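Local coordinates for protein putative isochorismatase (Burkholderia xenovorans, PDB 3OQP) that is probably a hydrolase of the isochorismatase family, related to nicotinamidases, although its natural substrate is not established, at residues A[6-12]-A[109-115]; A[32-37]-A[141-145]; A[51-57]-A[84-90]; A[135-139]-A[191-195]. All blocks are in the same frame, centred on the assembly; numbering follows the deposited sequence.

Overall arrangement
Interactions 1, 3 and 4 share one parallel sheet, ordered 85-89, 51-56, 7-12, 111-115, 136-140 and 175-177. Interaction 1 joins its two middle strands; interaction 3 lies at the 85-89 edge, and interaction 4 brings a late loop against strand 136-140. The centres of interactions 3 and 4 are about 22 Å apart, and that of interaction 1 lies about 13 Å and 10 Å from them. Interaction 2 seats helix 30-47 on the turn after strand 136-140, its centre about 15 Å from that of interaction 1. Interaction 3 is nested inside interaction 1, and the segments of interactions 1 and 2 alternate along the chain, so distant parts of the sequence meet in one alpha/beta domain.

Interaction 1 (A[6-12]-A[109-115]); sequences RRALIVI and IDTLTVT
The carbonyl O of Ile10 is gripped twice by one residue, accepting Thr115 N at 3.0 Å and Thr115 OG1 at 3.0 Å. The hydroxyl reaches it because OG1 of Thr115 stands between the backbone N and the carbonyl carbon (chi1 65°), turned back toward strand 7-12. A second double grip closes the other end: Arg6 O accepts from both Asp110 N and Thr111 N. Asp110 OD1 takes Arg6 N at 2.9 Å and Thr111 OG1 at 2.7 Å, and these donors approach from opposite faces of the carboxylate, which probably limits its rotation. Between the ends the strands run parallel, their axes 24° apart, with Thr113 N to Ala8 O at 2.9 Å and Ile10 N to Thr113 O at 2.8 Å nearly straight. On the face of Ala8 and Ile10, the methyl CG2 of Ile10 meets Leu112 CD1 at 3.8 Å and touches Val114 CG2, while helix 100-105 packs there through Leu104. The opposite face carries Leu9, whose CD1 lies 3.8 Å from Thr115 CG2 with the two side chains nearly perpendicular. Helix 30-47 packs here, Ala40 and Ala44 on Leu9, Ile37 and Met41 on Val11. Arg7 rises beside Thr111, its guanidinium bridged to Glu138, which bonds Thr113 OG1. Helices thus cover both faces of this central strand pair, as expected for the three-layer alpha/beta/alpha sandwich of the isochorismatase fold.

Interaction 2 (A[32-37]-A[141-145]); sequences SSLANI and HDATG
Asn36 supplies the one direct hydrogen bond between helix 30-47 and the turn at 141-143, ND2 to Asp142 O at 3.0 Å and nearly straight (170° at the hydrogen). The acceptor lies in the amide plane of Asn36, yet the donor stands well above the carbonyl plane of Asp142. CG of Asn36 is placed anti to its own carbonyl carbon (chi1 -76°), which directs the amide toward the carbonyl of Asp142. Its other end, OD1, is held by Arg39, so both ends of the amide are engaged. The two side chains cross at about a right angle, though the amide and carboxylate planes are only 33° apart; Asp142 OD1 is bonded to Thr179.

Water adds two bridges. One, less certain because Ser32 has two conformers, donates in the conformer described to Ser32 OG, which also bonds Asp29 O, and to Asp142 O at 2.8 Å. Another accepts from Ser33 OG and donates to Thr144 O at 2.7 Å. Ser33 OG also bonds Tyr117. A weaker polar contact comes from Ser33 CA, whose C-H points at Asp142 O.

Apolar packing is modest. Ile37 lays CG1 4.0 Å from Ala143 CB and 3.4 Å from Ala143 O, while Ala143 CB also touches CB of Asn36. Because Asp142 O receives an amide N-H, a C-H contact and probably a water, the turn appears to be fixed on helix 30-47 chiefly by its backbone carbonyl; water-mediated bonds supplement the direct one, beside a small apolar contact of Ile37 and Ala143.

Interaction 3 (A[51-57]-A[84-90]); sequences VVIVQNF and DHYVEKS
Lys89 leaves strand 85-89 with CB on the face shared with Val54 and Val87, and CG between the backbone N and the carbonyl carbon (chi1 68°), a turn that carries the chain across to strand 51-56. CG lies near Asn56 OD1 and Val54 CG1; CD comes within 3.6 Å of that same methyl CG1, the two side chains crossing nearly at right angles, and CE passes it at 3.7 Å. The chain then bends at chi4 to bring NZ 3.0 Å from Asn56 OD1, a bond whose acceptor position is less certain. NZ is also held by Asp13, by the carbonyls of Leu91 and Pro92, and by the sulfinylated cysteine at position 122, which puts it at the modified-cysteine site. On the opposite face Tyr86 OH donates to Gln55 OE1 at 2.6 Å; the oxygen sits at the edge of the phenol in its plane, while the amide stands 89° to the ring. Backbone bonds such as Val87 N to Ile53 O (2.9 Å) set the register, and at its start Asp84 OD2 accepts Val51 N through its anti lone pair at 2.9 Å. Strand 85-89, outermost within this chain, follows 51-56 in a parallel beta-alpha-beta unit through helix 76-79; the two differ by 21° in direction, 51-56 pairs onward with 7-12, helix 30-47 packs on Val51 and Ile53, and helix 100-105 on Val52.

Interaction 4 (A[135-139]-A[191-195]); sequences LAVEF and PLARG
Strand 136-139 is extended, and the irregular segment 191-195 passes it at a distance, the nearest CA atoms, those of Glu138 and Leu192, being 7.5 Å apart; the gap is crossed by side chains and water. Arg194 runs extended from CG to NE, then turns at its last torsion (chi4 75°) to set the guanidinium against the strand. NH2 donates to Val137 O at 2.9 Å, but the bond is bent, 142° at the hydrogen, and the donor stands well above the carbonyl plane. Ala136 CB lies over one face of the guanidinium, 3.7 Å from NH2. A water accepts from Arg194 NE at 3.1 Å and from Val137 N, so the peptide N-H and C=O of Val137 both connect to the same side chain.

Glu138 is close but not salt-bridged to it: OE2 is 4.3 Å from NH2 of Arg194, although the carboxylate and guanidinium planes are only 14° apart. A second water links the two groups, donating to Glu138 OE2 at 2.6 Å and accepting from Arg194 NH1 and Leu192 N. Leu192 adds a methyl, CD1, 3.6 Å from Glu138 OE2, its side chain at about a right angle to that of Glu138. The glutamate is already engaged by Thr113 of the adjacent strand 111-115 and by Arg7 of strand 7-12 beyond it; the nearby arginines would be expected to favour its ionised form. Loop 191-195, between helices 179-188 and 197-208, thus lies against the first residues of strand 136-140 and against edge strand 175-177, packing beside the parallel sheet of the isochorismatase-type alpha/beta fold.

Interaction 1 (A[6-12]-A[109-115])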
# COMPACT_ATOMS: atom_id res chain seq x y z
N ARG A 6 -16.66 0.61 -17.14
CA ARG A 6 -15.85 0.16 -18.28
C ARG A 6 -14.55 -0.41 -17.70
O ARG A 6 -13.65 0.33 -17.31
CB ARG A 6 -15.64 1.28 -19.25
CG ARG A 6 -14.64 0.98 -20.35
CD ARG A 6 -14.85 -0.30 -21.11
NE ARG A 6 -14.01 -0.25 -22.31
CZ ARG A 6 -13.90 -1.22 -23.18
NH1 ARG A 6 -14.57 -2.37 -22.99
NH2 ARG A 6 -13.05 -1.06 -24.21
N ARG A 7 -14.57 -1.72 -17.50
CA ARG A 7 -13.59 -2.45 -16.73
C ARG A 7 -12.49 -3.00 -17.65
O ARG A 7 -12.76 -3.40 -18.78
CB ARG A 7 -14.22 -3.62 -15.93
CG ARG A 7 -15.16 -3.20 -14.86
CD ARG A 7 -16.15 -4.29 -14.43
NE ARG A 7 -16.74 -4.04 -13.14
CZ ARG A 7 -18.04 -3.93 -12.83
NH1 ARG A 7 -18.99 -4.08 -13.75
NH2 ARG A 7 -18.40 -3.82 -11.57
N ALA A 8 -11.29 -3.07 -17.10
CA ALA A 8 -10.22 -3.90 -17.64
C ALA A 8 -9.87 -4.86 -16.49
O ALA A 8 -9.70 -4.43 -15.37
CB ALA A 8 -8.96 -3.10 -18.13
N LEU A 9 -9.66 -6.12 -16.81
CA LEU A 9 -9.14 -7.08 -15.85
C LEU A 9 -7.61 -7.17 -16.01
O LEU A 9 -7.11 -7.51 -17.08
CB LEU A 9 -9.76 -8.46 -16.15
CG LEU A 9 -9.29 -9.57 -15.22
CD1 LEU A 9 -9.84 -9.35 -13.82
CD2 LEU A 9 -9.70 -10.96 -15.81
N ILE A 10 -6.88 -6.88 -14.93
CA ILE A 10 -5.40 -7.02 -14.97
C ILE A 10 -5.02 -8.22 -14.11
O ILE A 10 -5.59 -8.39 -13.00
CB ILE A 10 -4.75 -5.72 -14.50
CG1 ILE A 10 -3.25 -5.75 -14.81
CG2 ILE A 10 -5.02 -5.39 -13.04
CD1 ILE A 10 -2.58 -4.37 -14.71
N VAL A 11 -4.22 -9.09 -14.67
CA VAL A 11 -3.83 -10.35 -14.08
C VAL A 11 -2.37 -10.24 -13.75
O VAL A 11 -1.50 -10.30 -14.67
CB VAL A 11 -4.08 -11.49 -15.10
CG1 VAL A 11 -3.76 -12.82 -14.47
CG2 VAL A 11 -5.59 -11.47 -15.49
N ILE A 12 -2.00 -9.96 -12.50
CA ILE A 12 -0.67 -9.52 -12.11
C ILE A 12 0.19 -10.69 -11.68
O ILE A 12 -0.11 -11.40 -10.69
CB ILE A 12 -0.74 -8.47 -10.98
CG1 ILE A 12 -1.53 -7.24 -11.47
CG2 ILE A 12 0.67 -8.06 -10.59
CD1 ILE A 12 -1.68 -6.12 -10.45
N ILE A 109 -11.14 2.99 -20.23
CA ILE A 109 -11.27 2.28 -18.95
C ILE A 109 -11.44 3.25 -17.80
O ILE A 109 -10.63 4.17 -17.64
CB ILE A 109 -10.05 1.38 -18.72
CG1 ILE A 109 -9.88 0.39 -19.87
CG2 ILE A 109 -10.11 0.71 -17.31
CD1 ILE A 109 -11.07 -0.53 -20.18
N ASP A 110 -12.48 3.05 -16.98
CA ASP A 110 -12.70 3.85 -15.81
C ASP A 110 -12.53 3.03 -14.54
O ASP A 110 -12.50 3.61 -13.43
CB ASP A 110 -14.04 4.63 -15.81
CG ASP A 110 -15.28 3.78 -15.79
OD1 ASP A 110 -15.22 2.55 -15.54
OD2 ASP A 110 -16.37 4.38 -16.02
N THR A 111 -12.39 1.71 -14.67
CA THR A 111 -12.39 0.76 -13.55
C THR A 111 -11.38 -0.34 -13.81
O THR A 111 -11.48 -1.01 -14.83
CB THR A 111 -13.79 0.14 -13.33
OG1 THR A 111 -14.74 1.18 -13.21
CG2 THR A 111 -13.87 -0.72 -12.09
N LEU A 112 -10.39 -0.49 -12.91
CA LEU A 112 -9.36 -1.50 -13.09
C LEU A 112 -9.64 -2.61 -12.10
O LEU A 112 -9.68 -2.34 -10.89
CB LEU A 112 -7.98 -0.91 -12.83
CG LEU A 112 -6.80 -1.83 -13.03
CD1 LEU A 112 -6.60 -2.25 -14.52
CD2 LEU A 112 -5.53 -1.18 -12.46
N THR A 113 -9.90 -3.82 -12.59
CA THR A 113 -10.20 -4.97 -11.73
C THR A 113 -8.90 -5.79 -11.57
O THR A 113 -8.32 -6.31 -12.54
CB THR A 113 -11.26 -5.86 -12.35
OG1 THR A 113 -12.42 -5.06 -12.68
CG2 THR A 113 -11.72 -6.99 -11.37
N VAL A 114 -8.43 -5.92 -10.33
CA VAL A 114 -7.12 -6.49 -10.02
C VAL A 114 -7.27 -7.93 -9.52
O VAL A 114 -8.04 -8.24 -8.58
CB VAL A 114 -6.42 -5.65 -8.96
CG1 VAL A 114 -5.11 -6.29 -8.48
CG2 VAL A 114 -6.16 -4.26 -9.54
N THR A 115 -6.47 -8.80 -10.13
CA THR A 115 -6.26 -10.17 -9.73
C THR A 115 -4.73 -10.45 -9.82
O THR A 115 -3.96 -9.68 -10.45
CB THR A 115 -7.01 -11.17 -10.66
OG1 THR A 115 -6.47 -11.09 -11.99
CG2 THR A 115 -8.51 -10.92 -10.61

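Interaction 2 (A[32-37]-A[141-145])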
# COMPACT_ATOMS: atom_id res chain seq x y z
N SER A 32 -7.03 -22.50 -5.22
CA SER A 32 -8.35 -21.84 -5.27
C SER A 32 -8.28 -20.48 -5.96
O SER A 32 -9.22 -20.03 -6.62
CB SER A 32 -8.98 -21.65 -3.87
OG SER A 32 -8.41 -20.57 -3.09
N SER A 33 -7.22 -19.75 -5.71
CA SER A 33 -7.06 -18.46 -6.42
C SER A 33 -6.71 -18.62 -7.88
O SER A 33 -7.22 -17.87 -8.71
CB SER A 33 -6.12 -17.50 -5.69
OG SER A 33 -4.81 -18.05 -5.56
N LEU A 34 -5.88 -19.61 -8.21
CA LEU A 34 -5.61 -19.86 -9.64
C LEU A 34 -6.89 -20.17 -10.38
O LEU A 34 -7.10 -19.64 -11.49
CB LEU A 34 -4.62 -21.02 -9.83
CG LEU A 34 -3.18 -20.71 -9.50
CD1 LEU A 34 -2.37 -22.00 -9.37
CD2 LEU A 34 -2.52 -19.80 -10.55
N ALA A 35 -7.76 -20.98 -9.78
CA ALA A 35 -9.02 -21.32 -10.43
C ALA A 35 -9.91 -20.08 -10.62
O ALA A 35 -10.57 -19.95 -11.65
CB ALA A 35 -9.75 -22.40 -9.64
N ASN A 36 -9.89 -19.17 -9.66
CA ASN A 36 -10.71 -17.98 -9.77
C ASN A 36 -10.19 -16.98 -10.76
O ASN A 36 -10.93 -16.31 -11.45
CB ASN A 36 -10.90 -17.35 -8.39
CG ASN A 36 -11.88 -18.11 -7.55
OD1 ASN A 36 -12.79 -18.77 -8.09
ND2 ASN A 36 -11.67 -18.11 -6.27
N ILE A 37 -8.87 -16.91 -10.86
CA ILE A 37 -8.17 -16.10 -11.90
C ILE A 37 -8.67 -16.59 -13.25
O ILE A 37 -9.02 -15.78 -14.14
CB ILE A 37 -6.61 -16.16 -11.80
CG1 ILE A 37 -6.13 -15.34 -10.58
CG2 ILE A 37 -5.91 -15.59 -13.03
CD1 ILE A 37 -4.77 -15.71 -10.03
N HIS A 141 -10.81 -10.67 -3.92
CA HIS A 141 -10.09 -11.15 -2.73
C HIS A 141 -9.78 -12.66 -2.84
O HIS A 141 -8.97 -13.17 -2.07
CB HIS A 141 -10.82 -10.81 -1.45
CG HIS A 141 -12.14 -11.46 -1.35
ND1 HIS A 141 -12.27 -12.81 -1.17
CD2 HIS A 141 -13.38 -10.94 -1.44
CE1 HIS A 141 -13.57 -13.07 -1.04
NE2 HIS A 141 -14.25 -11.97 -1.26
N ASP A 142 -10.47 -13.36 -3.71
CA ASP A 142 -10.32 -14.82 -3.86
C ASP A 142 -9.54 -15.20 -5.12
O ASP A 142 -9.40 -16.39 -5.43
CB ASP A 142 -11.69 -15.47 -3.75
CG ASP A 142 -12.63 -15.05 -4.87
OD1 ASP A 142 -12.24 -14.31 -5.75
OD2 ASP A 142 -13.81 -15.47 -4.76
N ALA A 143 -9.00 -14.18 -5.84
CA ALA A 143 -8.19 -14.33 -7.04
C ALA A 143 -6.86 -13.62 -6.90
O ALA A 143 -6.22 -13.30 -7.90
CB ALA A 143 -8.98 -13.85 -8.23
N THR A 144 -6.43 -13.51 -5.67
CA THR A 144 -5.23 -12.82 -5.23
C THR A 144 -4.58 -13.61 -4.09
O THR A 144 -5.06 -14.68 -3.74
CB THR A 144 -5.54 -11.39 -4.84
OG1 THR A 144 -6.58 -11.38 -3.86
CG2 THR A 144 -6.01 -10.57 -6.06
N GLY A 145 -3.54 -13.12 -3.45
CA GLY A 145 -3.00 -13.79 -2.28
C GLY A 145 -1.64 -13.30 -1.81
O GLY A 145 -0.97 -12.51 -2.53
O HOH W 1 -9.38 -18.14 -3.25
O HOH W 2 -4.06 -17.17 -3.29

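Interaction 3 (A[51-57]-A[84-90])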
# COMPACT_ATOMS: atom_id res chain seq x y z
N VAL A 51 -8.47 -7.93 -21.11
CA VAL A 51 -7.66 -8.66 -20.20
C VAL A 51 -6.20 -8.30 -20.42
O VAL A 51 -5.65 -8.40 -21.55
CB VAL A 51 -7.84 -10.17 -20.43
CG1 VAL A 51 -6.84 -10.99 -19.54
CG2 VAL A 51 -9.29 -10.57 -20.13
N VAL A 52 -5.52 -7.82 -19.38
CA VAL A 52 -4.11 -7.38 -19.43
C VAL A 52 -3.28 -8.29 -18.57
O VAL A 52 -3.63 -8.49 -17.38
CB VAL A 52 -3.97 -5.94 -18.86
CG1 VAL A 52 -2.49 -5.50 -18.88
CG2 VAL A 52 -4.90 -4.97 -19.57
N ILE A 53 -2.27 -8.94 -19.12
CA ILE A 53 -1.36 -9.79 -18.39
C ILE A 53 -0.09 -9.00 -18.05
O ILE A 53 0.49 -8.35 -18.90
CB ILE A 53 -0.98 -11.01 -19.27
CG1 ILE A 53 -2.20 -11.83 -19.65
CG2 ILE A 53 0.11 -11.89 -18.62
CD1 ILE A 53 -3.05 -12.27 -18.53
N VAL A 54 0.36 -9.14 -16.81
CA VAL A 54 1.58 -8.52 -16.30
C VAL A 54 2.54 -9.65 -15.93
O VAL A 54 2.10 -10.59 -15.22
CB VAL A 54 1.31 -7.63 -15.10
CG1 VAL A 54 2.61 -6.97 -14.61
CG2 VAL A 54 0.19 -6.60 -15.44
N GLN A 55 3.80 -9.54 -16.33
CA GLN A 55 4.84 -10.50 -15.98
C GLN A 55 6.00 -9.74 -15.36
O GLN A 55 6.52 -8.78 -15.97
CB GLN A 55 5.24 -11.28 -17.24
CG GLN A 55 6.21 -12.42 -16.99
CD GLN A 55 6.48 -13.26 -18.25
OE1 GLN A 55 6.18 -12.86 -19.37
NE2 GLN A 55 6.93 -14.48 -18.03
N ASN A 56 6.48 -10.22 -14.23
CA ASN A 56 7.52 -9.58 -13.44
C ASN A 56 8.85 -10.32 -13.68
O ASN A 56 8.90 -11.54 -13.50
CB ASN A 56 7.16 -9.61 -11.96
CG ASN A 56 8.16 -8.92 -11.09
OD1 ASN A 56 8.07 -7.71 -10.92
ND2 ASN A 56 9.15 -9.68 -10.53
N PHE A 57 9.90 -9.59 -14.07
CA PHE A 57 11.20 -10.20 -14.18
C PHE A 57 12.24 -9.55 -13.30
O PHE A 57 12.27 -8.33 -13.14
CB PHE A 57 11.68 -10.06 -15.62
CG PHE A 57 10.95 -10.92 -16.60
CD1 PHE A 57 11.10 -12.31 -16.59
CD2 PHE A 57 10.20 -10.35 -17.60
CE1 PHE A 57 10.46 -13.10 -17.53
CE2 PHE A 57 9.55 -11.16 -18.56
CZ PHE A 57 9.69 -12.51 -18.50
N ASP A 84 -5.63 -9.49 -24.17
CA ASP A 84 -5.64 -8.31 -25.06
C ASP A 84 -4.46 -7.40 -24.97
O ASP A 84 -4.20 -6.63 -25.91
CB ASP A 84 -6.88 -7.51 -24.75
CG ASP A 84 -8.12 -8.36 -24.89
OD1 ASP A 84 -8.44 -8.78 -26.01
OD2 ASP A 84 -8.86 -8.64 -23.92
N HIS A 85 -3.70 -7.50 -23.89
CA HIS A 85 -2.48 -6.71 -23.72
C HIS A 85 -1.54 -7.43 -22.75
O HIS A 85 -1.97 -8.26 -21.96
CB HIS A 85 -2.81 -5.33 -23.19
CG HIS A 85 -1.68 -4.36 -23.25
ND1 HIS A 85 -0.99 -4.08 -24.41
CD2 HIS A 85 -1.18 -3.54 -22.30
CE1 HIS A 85 -0.07 -3.17 -24.14
NE2 HIS A 85 -0.18 -2.81 -22.87
N TYR A 86 -0.25 -7.10 -22.87
CA TYR A 86 0.86 -7.62 -22.09
C TYR A 86 1.77 -6.50 -21.65
O TYR A 86 2.04 -5.60 -22.42
CB TYR A 86 1.63 -8.66 -22.88
CG TYR A 86 2.88 -9.15 -22.21
CD1 TYR A 86 4.08 -8.47 -22.41
CD2 TYR A 86 2.88 -10.25 -21.36
CE1 TYR A 86 5.26 -8.95 -21.81
CE2 TYR A 86 4.03 -10.71 -20.79
CZ TYR A 86 5.22 -10.04 -20.97
OH TYR A 86 6.39 -10.47 -20.41
N VAL A 87 2.20 -6.52 -20.39
CA VAL A 87 3.09 -5.56 -19.76
C VAL A 87 4.14 -6.34 -18.96
O VAL A 87 3.75 -7.17 -18.13
CB VAL A 87 2.37 -4.63 -18.79
CG1 VAL A 87 3.38 -3.71 -18.09
CG2 VAL A 87 1.31 -3.80 -19.53
N GLU A 88 5.44 -6.15 -19.27
CA GLU A 88 6.48 -6.65 -18.38
C GLU A 88 6.92 -5.55 -17.42
O GLU A 88 6.98 -4.39 -17.77
CB GLU A 88 7.71 -7.22 -19.13
CG GLU A 88 8.61 -6.13 -19.73
CD GLU A 88 9.92 -6.69 -20.23
OE1 GLU A 88 9.90 -7.58 -21.09
OE2 GLU A 88 10.97 -6.24 -19.73
N LYS A 89 7.23 -5.93 -16.18
CA LYS A 89 7.68 -4.99 -15.14
C LYS A 89 8.82 -5.62 -14.32
O LYS A 89 9.00 -6.84 -14.32
CB LYS A 89 6.54 -4.53 -14.22
CG LYS A 89 6.01 -5.64 -13.34
CD LYS A 89 4.83 -5.16 -12.50
CE LYS A 89 4.39 -6.19 -11.50
NZ LYS A 89 5.37 -6.44 -10.43
N SER A 90 9.54 -4.75 -13.62
CA SER A 90 10.61 -5.07 -12.69
C SER A 90 10.50 -4.26 -11.39
O SER A 90 11.49 -4.10 -10.66
CB SER A 90 11.95 -4.79 -13.38
OG SER A 90 12.16 -5.74 -14.38

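Interaction 4 (A[135-139]-A[191-195])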
# COMPACT_ATOMS: atom_id res chain seq x y z
N LEU A 135 -8.55 6.43 -11.46
CA LEU A 135 -9.31 5.22 -11.82
C LEU A 135 -10.03 4.69 -10.59
O LEU A 135 -9.51 4.77 -9.47
CB LEU A 135 -8.35 4.15 -12.32
CG LEU A 135 -7.70 4.35 -13.68
CD1 LEU A 135 -6.59 3.33 -13.89
CD2 LEU A 135 -8.83 4.17 -14.70
N ALA A 136 -11.24 4.14 -10.80
CA ALA A 136 -11.85 3.29 -9.80
C ALA A 136 -11.14 1.95 -9.85
O ALA A 136 -10.64 1.57 -10.92
CB ALA A 136 -13.32 3.14 -10.11
N VAL A 137 -11.07 1.25 -8.73
CA VAL A 137 -10.36 -0.00 -8.67
C VAL A 137 -11.25 -1.03 -7.99
O VAL A 137 -12.02 -0.71 -7.05
CB VAL A 137 -9.07 0.12 -7.85
CG1 VAL A 137 -8.36 -1.27 -7.71
CG2 VAL A 137 -8.14 1.14 -8.50
N GLU A 138 -11.21 -2.26 -8.48
CA GLU A 138 -11.84 -3.42 -7.86
C GLU A 138 -10.73 -4.42 -7.54
O GLU A 138 -9.71 -4.52 -8.26
CB GLU A 138 -12.86 -4.03 -8.82
CG GLU A 138 -13.98 -3.03 -9.14
CD GLU A 138 -14.92 -3.47 -10.22
OE1 GLU A 138 -14.50 -4.18 -11.15
OE2 GLU A 138 -16.10 -3.02 -10.17
N PHE A 139 -10.91 -5.18 -6.45
CA PHE A 139 -9.90 -6.18 -6.00
C PHE A 139 -10.64 -7.46 -5.68
O PHE A 139 -11.57 -7.44 -4.84
CB PHE A 139 -9.18 -5.64 -4.75
CG PHE A 139 -8.21 -6.59 -4.12
CD1 PHE A 139 -6.95 -6.77 -4.64
CD2 PHE A 139 -8.55 -7.29 -2.98
CE1 PHE A 139 -6.09 -7.62 -4.01
CE2 PHE A 139 -7.60 -8.16 -2.39
CZ PHE A 139 -6.42 -8.33 -2.93
N PRO A 191 -21.67 -1.20 -10.73
CA PRO A 191 -20.46 -1.09 -9.95
C PRO A 191 -20.49 -1.97 -8.73
O PRO A 191 -21.56 -2.38 -8.27
CB PRO A 191 -20.43 0.36 -9.51
CG PRO A 191 -21.83 0.79 -9.47
CD PRO A 191 -22.55 -0.03 -10.52
N LEU A 192 -19.33 -2.26 -8.19
CA LEU A 192 -19.24 -2.96 -6.93
C LEU A 192 -19.16 -1.92 -5.81
O LEU A 192 -18.70 -0.81 -6.03
CB LEU A 192 -18.01 -3.90 -6.94
CG LEU A 192 -18.15 -5.15 -7.80
CD1 LEU A 192 -16.82 -5.80 -7.94
CD2 LEU A 192 -19.19 -6.15 -7.23
N ALA A 193 -19.57 -2.30 -4.61
CA ALA A 193 -19.62 -1.40 -3.46
C ALA A 193 -18.25 -1.10 -2.84
O ALA A 193 -17.49 -2.03 -2.60
CB ALA A 193 -20.53 -2.03 -2.39
N ARG A 194 -18.00 0.17 -2.57
CA ARG A 194 -16.80 0.66 -1.90
C ARG A 194 -17.14 1.11 -0.49
O ARG A 194 -18.19 1.76 -0.27
CB ARG A 194 -16.18 1.82 -2.68
CG ARG A 194 -15.61 1.33 -3.96
CD ARG A 194 -15.09 2.39 -4.95
NE ARG A 194 -14.47 1.68 -6.10
CZ ARG A 194 -15.18 1.09 -7.05
NH1 ARG A 194 -16.52 1.09 -7.05
NH2 ARG A 194 -14.59 0.40 -7.97
N GLY A 195 -16.27 0.81 0.47
CA GLY A 195 -16.41 1.29 1.81
C GLY A 195 -15.77 2.66 2.00
O GLY A 195 -15.31 3.32 1.04
O HOH W 3 -11.52 2.66 -6.24
O HOH W 4 -17.01 -0.78 -9.32